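Local coordinates for protein putative translation initiation inhibitor (PDB 3GTZ) that is of unknown function but belongs to the RutC (YjgF-like) family and assembles as a trimer, at residues Lys80-Trp85 and His90-Cys95; Ile67-Lys72 and Ala76-Ala81; Leu24-Val29 and Leu45-Ala50. One frame throughout, in Å; residues are numbered along the deposited sequence.

Contact 1. Residues Lys80-Trp85 and His90-Cys95; sequences KAWDAW and HAPVRC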
loop_
_atom_site.group_PDB
_atom_site.type_symbol
_atom_site.label_atom_id
_atom_site.label_comp_id
_atom_site.label_asym_id
_atom_site.label_seq_id
_atom_site.Cartn_x
_atom_site.Cartn_y
_atom_site.Cartn_z
ATOM N N LYS A 80 0.748 16.201 -14.872
ATOM C CA LYS A 80 1.136 17.577 -15.055
ATOM C C LYS A 80 1.403 18.197 -13.692
ATOM O O LYS A 80 2.402 18.843 -13.530
ATOM C CB LYS A 80 0.019 18.300 -15.769
ATOM C CG LYS A 80 0.291 19.695 -16.289
ATOM C CD LYS A 80 -1.055 20.453 -16.336
ATOM C CE LYS A 80 -1.208 21.330 -17.541
ATOM N NZ LYS A 80 -2.473 22.129 -17.377
ATOM N N ALA A 81 0.532 17.979 -12.698
ATOM C CA ALA A 81 0.779 18.484 -11.330
ATOM C C ALA A 81 2.004 17.837 -10.723
ATOM O O ALA A 81 2.876 18.494 -10.204
ATOM C CB ALA A 81 -0.420 18.255 -10.453
ATOM N N TRP A 82 2.094 16.527 -10.813
ATOM C CA TRP A 82 3.267 15.823 -10.300
ATOM C C TRP A 82 4.529 16.387 -10.922
ATOM O O TRP A 82 5.502 16.643 -10.214
ATOM C CB TRP A 82 3.161 14.335 -10.614
ATOM C CG TRP A 82 4.323 13.527 -10.194
ATOM C CD1 TRP A 82 5.446 13.301 -10.913
ATOM C CD2 TRP A 82 4.481 12.803 -8.969
ATOM N NE1 TRP A 82 6.304 12.507 -10.218
ATOM C CE2 TRP A 82 5.728 12.158 -9.031
ATOM C CE3 TRP A 82 3.682 12.627 -7.837
ATOM C CZ2 TRP A 82 6.211 11.370 -8.009
ATOM C CZ3 TRP A 82 4.151 11.826 -6.817
ATOM C CH2 TRP A 82 5.417 11.221 -6.897
ATOM N N ASP A 83 4.515 16.568 -12.237
ATOM C CA ASP A 83 5.707 16.995 -12.949
ATOM C C ASP A 83 6.172 18.406 -12.593
ATOM O O ASP A 83 7.344 18.706 -12.684
ATOM C CB ASP A 83 5.525 16.884 -14.464
ATOM C CG ASP A 83 5.495 15.441 -14.955
ATOM O OD1 ASP A 83 5.865 14.509 -14.188
ATOM O OD2 ASP A 83 5.067 15.264 -16.116
ATOM N N ALA A 84 5.246 19.256 -12.173
ATOM C CA ALA A 84 5.555 20.629 -11.803
ATOM C C ALA A 84 6.187 20.694 -10.399
ATOM O O ALA A 84 6.897 21.655 -10.080
ATOM C CB ALA A 84 4.320 21.458 -11.875
ATOM N N TRP A 85 5.972 19.633 -9.610
ATOM C CA TRP A 85 6.343 19.553 -8.189
ATOM C C TRP A 85 7.531 18.673 -7.906
ATOM O O TRP A 85 8.367 19.033 -7.108
ATOM C CB TRP A 85 5.122 19.022 -7.436
ATOM C CG TRP A 85 5.343 18.443 -6.076
ATOM C CD1 TRP A 85 5.184 19.086 -4.893
ATOM C CD2 TRP A 85 5.622 17.075 -5.748
ATOM N NE1 TRP A 85 5.415 18.223 -3.829
ATOM C CE2 TRP A 85 5.683 16.981 -4.325
ATOM C CE3 TRP A 85 5.857 15.930 -6.502
ATOM C CZ2 TRP A 85 5.982 15.791 -3.651
ATOM C CZ3 TRP A 85 6.171 14.712 -5.813
ATOM C CH2 TRP A 85 6.226 14.675 -4.413
ATOM N N HIS A 90 15.490 13.170 -7.067
ATOM C CA HIS A 90 15.151 12.852 -5.680
ATOM C C HIS A 90 13.690 12.371 -5.568
ATOM O O HIS A 90 13.053 12.505 -4.544
ATOM C CB HIS A 90 15.412 14.071 -4.799
ATOM C CG HIS A 90 16.850 14.448 -4.726
ATOM N ND1 HIS A 90 17.713 13.910 -3.794
ATOM C CD2 HIS A 90 17.599 15.266 -5.506
ATOM C CE1 HIS A 90 18.923 14.400 -3.987
ATOM N NE2 HIS A 90 18.880 15.232 -5.014
ATOM N N ALA A 91 13.188 11.803 -6.647
ATOM C CA ALA A 91 11.814 11.353 -6.732
ATOM C C ALA A 91 11.621 9.960 -6.060
ATOM O O ALA A 91 12.489 9.091 -6.126
ATOM C CB ALA A 91 11.411 11.277 -8.203
ATOM N N PRO A 92 10.452 9.716 -5.478
ATOM C CA PRO A 92 10.211 8.396 -4.923
ATOM C C PRO A 92 9.800 7.372 -5.986
ATOM O O PRO A 92 9.594 7.730 -7.154
ATOM C CB PRO A 92 9.067 8.649 -3.977
ATOM C CG PRO A 92 8.293 9.739 -4.651
ATOM C CD PRO A 92 9.289 10.599 -5.355
ATOM N N VAL A 93 9.701 6.104 -5.588
ATOM C CA VAL A 93 8.972 5.104 -6.375
ATOM C C VAL A 93 7.539 5.579 -6.477
ATOM O O VAL A 93 6.984 6.115 -5.541
ATOM C CB VAL A 93 9.020 3.682 -5.750
ATOM C CG1 VAL A 93 8.218 2.684 -6.588
ATOM C CG2 VAL A 93 10.438 3.203 -5.657
ATOM N N ARG A 94 6.962 5.446 -7.652
ATOM C CA ARG A 94 5.642 5.978 -7.906
ATOM C C ARG A 94 4.806 4.924 -8.557
ATOM O O ARG A 94 5.290 4.088 -9.312
ATOM C CB ARG A 94 5.692 7.219 -8.807
ATOM C CG ARG A 94 4.305 7.652 -9.294
ATOM C CD ARG A 94 4.198 9.108 -9.477
ATOM N NE ARG A 94 4.503 9.522 -10.829
ATOM C CZ ARG A 94 3.602 9.712 -11.783
ATOM N NH1 ARG A 94 2.323 9.497 -11.560
ATOM N NH2 ARG A 94 4.000 10.095 -12.993
ATOM N N CYS A 95 3.525 5.006 -8.290
ATOM C CA CYS A 95 2.625 4.002 -8.710
ATOM C C CYS A 95 1.230 4.660 -8.758
ATOM O O CYS A 95 0.762 5.221 -7.760
ATOM C CB CYS A 95 2.772 2.903 -7.670
ATOM S SG CYS A 95 1.441 1.882 -7.530
#
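The aliphatic end of Arg94 lies across one face of the Trp82 indole, the two side chains running antiparallel alongside one another. Arg94 CD sits 3.4 Å from the centroid of the Trp82 six-membered ring, a CH-pi contact almost straight above it. Further along, Arg94 CZ stands 4.0 Å from the centroid of the five-membered ring, only 3° off its normal, which makes a cation-pi pair. The guanidinium is not flat on the indole, since the two planes are 33° apart. Bends at chi2 and chi3 turn the arginine so that CD, NE and CZ pass over the indole one after another. Pro92 approaches at the edge, near the ring plane, with its CG 3.9 Å from Trp82 CH2.

The indole points off helix 75-85 toward strand 93-98, and its second face is met by Trp85 from the next turn, whose CZ3 lies 3.6 Å above the plane of the Trp82 ring. Both long-range partners have polar ties beyond the pair: Trp82 NE1 gives its hydrogen bond to Arg13 O of the second subunit, and Arg94 NH2 bonds to Asn79 OD1 on the same helix. The contact therefore lies where the helix and the closing strand of a beta-alpha-beta unit border a neighbouring subunit. With the indole gripped through NE1 and the guanidinium through NH2, the electron-rich face probably stabilises the arginine's positive charge and helps to fix how its head group is turned.

Contact 2. Residues Ile67-Lys72 and Ala76-Ala81; sequences IFLSDK and AAMNKA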
loop_
_atom_site.group_PDB
_atom_site.type_symbol
_atom_site.label_atom_id
_atom_site.label_comp_id
_atom_site.label_asym_id
_atom_site.label_seq_id
_atom_site.Cartn_x
_atom_site.Cartn_y
_atom_site.Cartn_z
ATOM N N ILE A 67 -0.714 6.839 -6.032
ATOM C CA ILE A 67 -1.739 7.791 -6.422
ATOM C C ILE A 67 -2.969 7.015 -6.882
ATOM O O ILE A 67 -2.883 6.196 -7.781
ATOM C CB ILE A 67 -1.224 8.670 -7.575
ATOM C CG1 ILE A 67 0.077 9.374 -7.159
ATOM C CG2 ILE A 67 -2.226 9.698 -7.952
ATOM C CD1 ILE A 67 0.577 10.413 -8.189
ATOM N N PHE A 68 -4.103 7.253 -6.237
ATOM C CA PHE A 68 -5.367 6.658 -6.638
ATOM C C PHE A 68 -6.194 7.734 -7.317
ATOM O O PHE A 68 -6.394 8.795 -6.773
ATOM C CB PHE A 68 -6.115 6.111 -5.442
ATOM C CG PHE A 68 -5.433 4.959 -4.763
ATOM C CD1 PHE A 68 -5.540 3.693 -5.265
ATOM C CD2 PHE A 68 -4.684 5.153 -3.605
ATOM C CE1 PHE A 68 -4.912 2.606 -4.638
ATOM C CE2 PHE A 68 -4.052 4.078 -2.959
ATOM C CZ PHE A 68 -4.166 2.799 -3.479
ATOM N N LEU A 69 -6.636 7.462 -8.538
ATOM C CA LEU A 69 -7.514 8.380 -9.282
ATOM C C LEU A 69 -8.857 7.723 -9.414
ATOM O O LEU A 69 -8.918 6.531 -9.651
ATOM C CB LEU A 69 -6.953 8.622 -10.679
ATOM C CG LEU A 69 -5.632 9.382 -10.771
ATOM C CD1 LEU A 69 -4.972 9.072 -12.081
ATOM C CD2 LEU A 69 -5.804 10.900 -10.584
ATOM N N SER A 70 -9.924 8.490 -9.302
ATOM C CA SER A 70 -11.258 7.958 -9.527
ATOM C C SER A 70 -11.590 7.691 -11.016
ATOM O O SER A 70 -12.477 6.889 -11.325
ATOM C CB SER A 70 -12.302 8.886 -8.901
ATOM O OG SER A 70 -12.365 10.108 -9.577
ATOM N N ASP A 71 -10.856 8.333 -11.924
ATOM C CA ASP A 71 -11.184 8.303 -13.342
ATOM C C ASP A 71 -9.888 8.249 -14.118
ATOM O O ASP A 71 -8.956 8.969 -13.823
ATOM C CB ASP A 71 -11.993 9.548 -13.726
ATOM C CG ASP A 71 -12.895 9.334 -14.937
ATOM O OD1 ASP A 71 -12.557 8.508 -15.832
ATOM O OD2 ASP A 71 -13.939 10.035 -15.021
ATOM N N LYS A 72 -9.856 7.380 -15.116
ATOM C CA LYS A 72 -8.702 7.120 -15.936
ATOM C C LYS A 72 -8.424 8.338 -16.827
ATOM O O LYS A 72 -7.286 8.532 -17.272
ATOM C CB LYS A 72 -8.985 5.876 -16.816
ATOM C CG LYS A 72 -7.881 4.817 -16.865
ATOM C CD LYS A 72 -8.442 3.368 -16.947
ATOM C CE LYS A 72 -7.555 2.441 -17.802
ATOM N NZ LYS A 72 -8.115 1.063 -17.883
ATOM N N ALA A 76 -3.594 12.497 -17.087
ATOM C CA ALA A 76 -2.733 13.531 -17.657
ATOM C C ALA A 76 -2.722 14.739 -16.749
ATOM O O ALA A 76 -1.690 15.359 -16.562
ATOM C CB ALA A 76 -3.172 13.941 -19.116
ATOM N N ALA A 77 -3.877 15.077 -16.202
ATOM C CA ALA A 77 -3.969 16.202 -15.289
ATOM C C ALA A 77 -3.114 15.981 -14.034
ATOM O O ALA A 77 -2.409 16.880 -13.625
ATOM C CB ALA A 77 -5.359 16.468 -14.940
ATOM N N MET A 78 -3.121 14.770 -13.477
ATOM C CA MET A 78 -2.324 14.497 -12.287
ATOM C C MET A 78 -0.826 14.356 -12.551
ATOM O O MET A 78 -0.034 14.694 -11.687
ATOM C CB MET A 78 -2.917 13.332 -11.444
ATOM C CG MET A 78 -2.348 11.985 -11.620
ATOM S SD MET A 78 -0.610 11.811 -11.136
ATOM C CE MET A 78 -0.293 10.239 -11.950
ATOM N N ASN A 79 -0.429 13.892 -13.730
ATOM C CA ASN A 79 1.007 13.915 -14.140
ATOM C C ASN A 79 1.571 15.312 -14.347
ATOM O O ASN A 79 2.742 15.572 -14.068
ATOM C CB ASN A 79 1.236 13.123 -15.428
ATOM C CG ASN A 79 1.269 11.639 -15.183
ATOM O OD1 ASN A 79 1.578 11.186 -14.070
ATOM N ND2 ASN A 79 0.948 10.861 -16.211
ATOM N N LYS A 80 0.748 16.201 -14.872
ATOM C CA LYS A 80 1.136 17.577 -15.055
ATOM C C LYS A 80 1.403 18.197 -13.692
ATOM O O LYS A 80 2.402 18.843 -13.530
ATOM C CB LYS A 80 0.019 18.300 -15.769
ATOM C CG LYS A 80 0.291 19.695 -16.289
ATOM C CD LYS A 80 -1.055 20.453 -16.336
ATOM C CE LYS A 80 -1.208 21.330 -17.541
ATOM N NZ LYS A 80 -2.473 22.129 -17.377
ATOM N N ALA A 81 0.532 17.979 -12.698
ATOM C CA ALA A 81 0.779 18.484 -11.330
ATOM C C ALA A 81 2.004 17.837 -10.723
ATOM O O ALA A 81 2.876 18.494 -10.204
ATOM C CB ALA A 81 -0.420 18.255 -10.453
#
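Met78 of helix 75-85 packs on Ile67 and Leu69, two residues of strand 62-69 that point the same way, joining the first strand and the helix of the beta-alpha-beta unit completed by strand 93-98. The contact is wholly apolar and buried. Leu69 and Met78 are the pair whose CA atoms lie closest across the two segments, 8.6 Å apart, so the space between strand and helix is bridged by side chains alone.

Two kinds of approach can be told apart. Leu69 crosses the methionine at about a right angle, and its branched end straddles the root of that side chain: Leu69 CD2 is 3.8 Å from Met78 CG, and Leu69 CD1 nearly as close to the same carbon. Ile67 meets the methionine end to end, its CD1 methyl facing the sulfur. The methionine chain is folded at chi2 (64°), which lays its sulfur toward Ile67 while CB and CG stay with Leu69.

Packing beyond the pair closes the same layer. Met78 also rests on Thr96 of strand 93-98 and on Thr41 of helix 37-54, while Ile67 touches Trp82 one turn further along helix 75-85. Leu69 is held in the sheet by backbone bonds to Val97 and Ala99, and its side chain touches Phe75. The tightest approach is that of the Ile67 CD1 methyl, which sits 3.5 Å from Met78 SD.

Contact 3. Residues Leu24-Val29 and Leu45-Ala50; sequences LWYTGV and LAQIDA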
loop_
_atom_site.group_PDB
_atom_site.type_symbol
_atom_site.label_atom_id
_atom_site.label_comp_id
_atom_site.label_asym_id
_atom_site.label_seq_id
_atom_site.Cartn_x
_atom_site.Cartn_y
_atom_site.Cartn_z
ATOM N N LEU A 24 7.586 7.797 8.151
ATOM C CA LEU A 24 6.415 8.640 8.294
ATOM C C LEU A 24 5.433 8.167 7.244
ATOM O O LEU A 24 5.812 7.938 6.076
ATOM C CB LEU A 24 6.781 10.106 8.037
ATOM C CG LEU A 24 5.625 11.132 8.058
ATOM C CD1 LEU A 24 6.106 12.597 8.389
ATOM C CD2 LEU A 24 4.855 11.099 6.745
ATOM N N TRP A 25 4.183 8.004 7.661
ATOM C CA TRP A 25 3.109 7.533 6.794
ATOM C C TRP A 25 2.026 8.596 6.810
ATOM O O TRP A 25 1.744 9.197 7.877
ATOM C CB TRP A 25 2.497 6.290 7.361
ATOM C CG TRP A 25 3.245 5.034 7.197
ATOM C CD1 TRP A 25 3.034 4.073 6.234
ATOM C CD2 TRP A 25 4.246 4.515 8.067
ATOM N NE1 TRP A 25 3.885 3.020 6.420
ATOM C CE2 TRP A 25 4.636 3.254 7.545
ATOM C CE3 TRP A 25 4.863 4.990 9.218
ATOM C CZ2 TRP A 25 5.620 2.456 8.150
ATOM C CZ3 TRP A 25 5.884 4.200 9.819
ATOM C CH2 TRP A 25 6.235 2.952 9.288
ATOM N N TYR A 26 1.394 8.788 5.654
ATOM C CA TYR A 26 0.400 9.840 5.466
ATOM C C TYR A 26 -0.366 9.600 4.204
ATOM O O TYR A 26 0.187 9.106 3.253
ATOM C CB TYR A 26 1.123 11.178 5.316
ATOM C CG TYR A 26 0.236 12.351 4.979
ATOM C CD1 TYR A 26 -0.640 12.874 5.934
ATOM C CD2 TYR A 26 0.280 12.954 3.728
ATOM C CE1 TYR A 26 -1.455 13.961 5.654
ATOM C CE2 TYR A 26 -0.560 14.039 3.419
ATOM C CZ TYR A 26 -1.408 14.548 4.398
ATOM O OH TYR A 26 -2.219 15.654 4.136
ATOM N N THR A 27 -1.618 10.034 4.180
ATOM C CA THR A 27 -2.464 9.947 3.014
ATOM C C THR A 27 -3.031 11.327 2.735
ATOM O O THR A 27 -3.711 11.887 3.566
ATOM C CB THR A 27 -3.623 8.929 3.233
ATOM O OG1 THR A 27 -3.143 7.589 3.001
ATOM C CG2 THR A 27 -4.801 9.221 2.264
ATOM N N GLY A 28 -2.778 11.882 1.562
ATOM C CA GLY A 28 -3.296 13.194 1.270
ATOM C C GLY A 28 -4.593 13.066 0.517
ATOM O O GLY A 28 -4.715 12.253 -0.392
ATOM N N VAL A 29 -5.568 13.865 0.926
ATOM C CA VAL A 29 -6.846 13.918 0.268
ATOM C C VAL A 29 -7.156 15.369 -0.084
ATOM O O VAL A 29 -6.645 16.289 0.569
ATOM C CB VAL A 29 -7.953 13.301 1.158
ATOM C CG1 VAL A 29 -7.474 11.987 1.754
ATOM C CG2 VAL A 29 -8.338 14.256 2.265
ATOM N N LEU A 45 -0.298 17.699 -3.230
ATOM C CA LEU A 45 1.148 17.691 -3.126
ATOM C C LEU A 45 1.637 18.828 -2.241
ATOM O O LEU A 45 2.602 18.653 -1.521
ATOM C CB LEU A 45 1.748 17.767 -4.495
ATOM C CG LEU A 45 1.480 16.538 -5.369
ATOM C CD1 LEU A 45 1.970 16.829 -6.771
ATOM C CD2 LEU A 45 2.208 15.358 -4.817
ATOM N N ALA A 46 0.970 19.989 -2.289
ATOM C CA ALA A 46 1.274 21.120 -1.354
ATOM C C ALA A 46 1.023 20.770 0.092
ATOM O O ALA A 46 1.832 21.158 0.933
ATOM C CB ALA A 46 0.523 22.403 -1.705
ATOM N N GLN A 47 -0.052 20.026 0.392
ATOM C CA GLN A 47 -0.326 19.552 1.787
ATOM C C GLN A 47 0.740 18.582 2.299
ATOM O O GLN A 47 1.164 18.659 3.455
ATOM C CB GLN A 47 -1.644 18.811 1.914
ATOM C CG GLN A 47 -2.916 19.631 1.736
ATOM C CD GLN A 47 -4.177 18.700 1.594
ATOM O OE1 GLN A 47 -4.482 17.890 2.496
ATOM N NE2 GLN A 47 -4.858 18.785 0.431
ATOM N N ILE A 48 1.132 17.661 1.433
ATOM C CA ILE A 48 2.174 16.716 1.720
ATOM C C ILE A 48 3.469 17.434 2.128
ATOM O O ILE A 48 4.015 17.142 3.206
ATOM C CB ILE A 48 2.426 15.777 0.549
ATOM C CG1 ILE A 48 1.230 14.831 0.369
ATOM C CG2 ILE A 48 3.715 15.003 0.801
ATOM C CD1 ILE A 48 1.321 13.937 -0.849
ATOM N N ASP A 49 3.932 18.383 1.316
ATOM C CA ASP A 49 5.078 19.224 1.696
ATOM C C ASP A 49 4.940 19.802 3.112
ATOM O O ASP A 49 5.823 19.635 3.960
ATOM C CB ASP A 49 5.255 20.382 0.722
ATOM C CG ASP A 49 5.519 19.923 -0.688
ATOM O OD1 ASP A 49 5.756 18.714 -0.901
ATOM O OD2 ASP A 49 5.458 20.776 -1.589
ATOM N N ALA A 50 3.815 20.451 3.357
ATOM C CA ALA A 50 3.560 21.110 4.638
ATOM C C ALA A 50 3.675 20.128 5.794
ATOM O O ALA A 50 4.335 20.423 6.790
ATOM C CB ALA A 50 2.180 21.766 4.638
#
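Gln47 NE2 donates to the backbone carbonyl of Val29, with NE2 and Val29 O 3.1 Å apart and an N-H...O angle of 150°. The acceptor lies close to the plane of the glutamine amide, whereas the donor comes in tilted from the carbonyl plane, and the bond is somewhat bent at the hydrogen. The chain of Gln47 is extended beyond CG, which carries the amide from helix 37-54 across to the point where strand 23-28 runs out. The other amide atom gains nothing from this carbonyl: Gln47 OE1 and Val29 O are both acceptors.

Tyr26 stands beside the amide. Its side chain crosses that of Gln47 at about a right angle, with ring and amide planes 81° apart, and Tyr26 OH lies 3.6 Å from Gln47 OE1, a proximity rather than a bond. CG of Tyr26 is anti to the backbone N (chi1 174°), an arrangement that sends the ring from the strand to the helix. There Ile48 CG1 meets it at the ring edge, 3.6 Å from Tyr26 CE2. Gly28 CA lies off to one side of the ring plane, 3.6 Å from Tyr26 CE2, and having no side chain it leaves room there for the ring and Ile48.

Outside the pair, Ile48 packs on Ile110 and Ile112 of strand 108-115, next to strand 23-28 in the sheet, while Tyr26 touches Asp16 and Val17 of strand 15-20. Glu31 touches Gln47. The Tyr26-Ile48 edge contact is one of those that lay helix 37-54 against the sheet. The glutamine bond adds a directional tie that satisfies a main-chain carbonyl just where the strand ends, and probably helps to fix the course of the chain leaving it.

How the contacts relate
From the N terminus, contact 3 comes first: it closes the connection that leaves strand 23-28 and leads into helix 37-54. Strand 62-69 follows, and contact 2 closes the short turn into helix 75-85; contact 1 then closes the next one, from the end of that helix to strand 93-98. None nests inside another or crosses it, but contacts 1 and 2 overlap end to end by sharing Lys80 and Ala81. Backbone pairing of Cys95 O with Ile67 N joins their strands. The two helices are linked as well, through the Trp85 NE1 to Asp49 OD1 hydrogen bond. Together the three contacts join the two helices to the sheet.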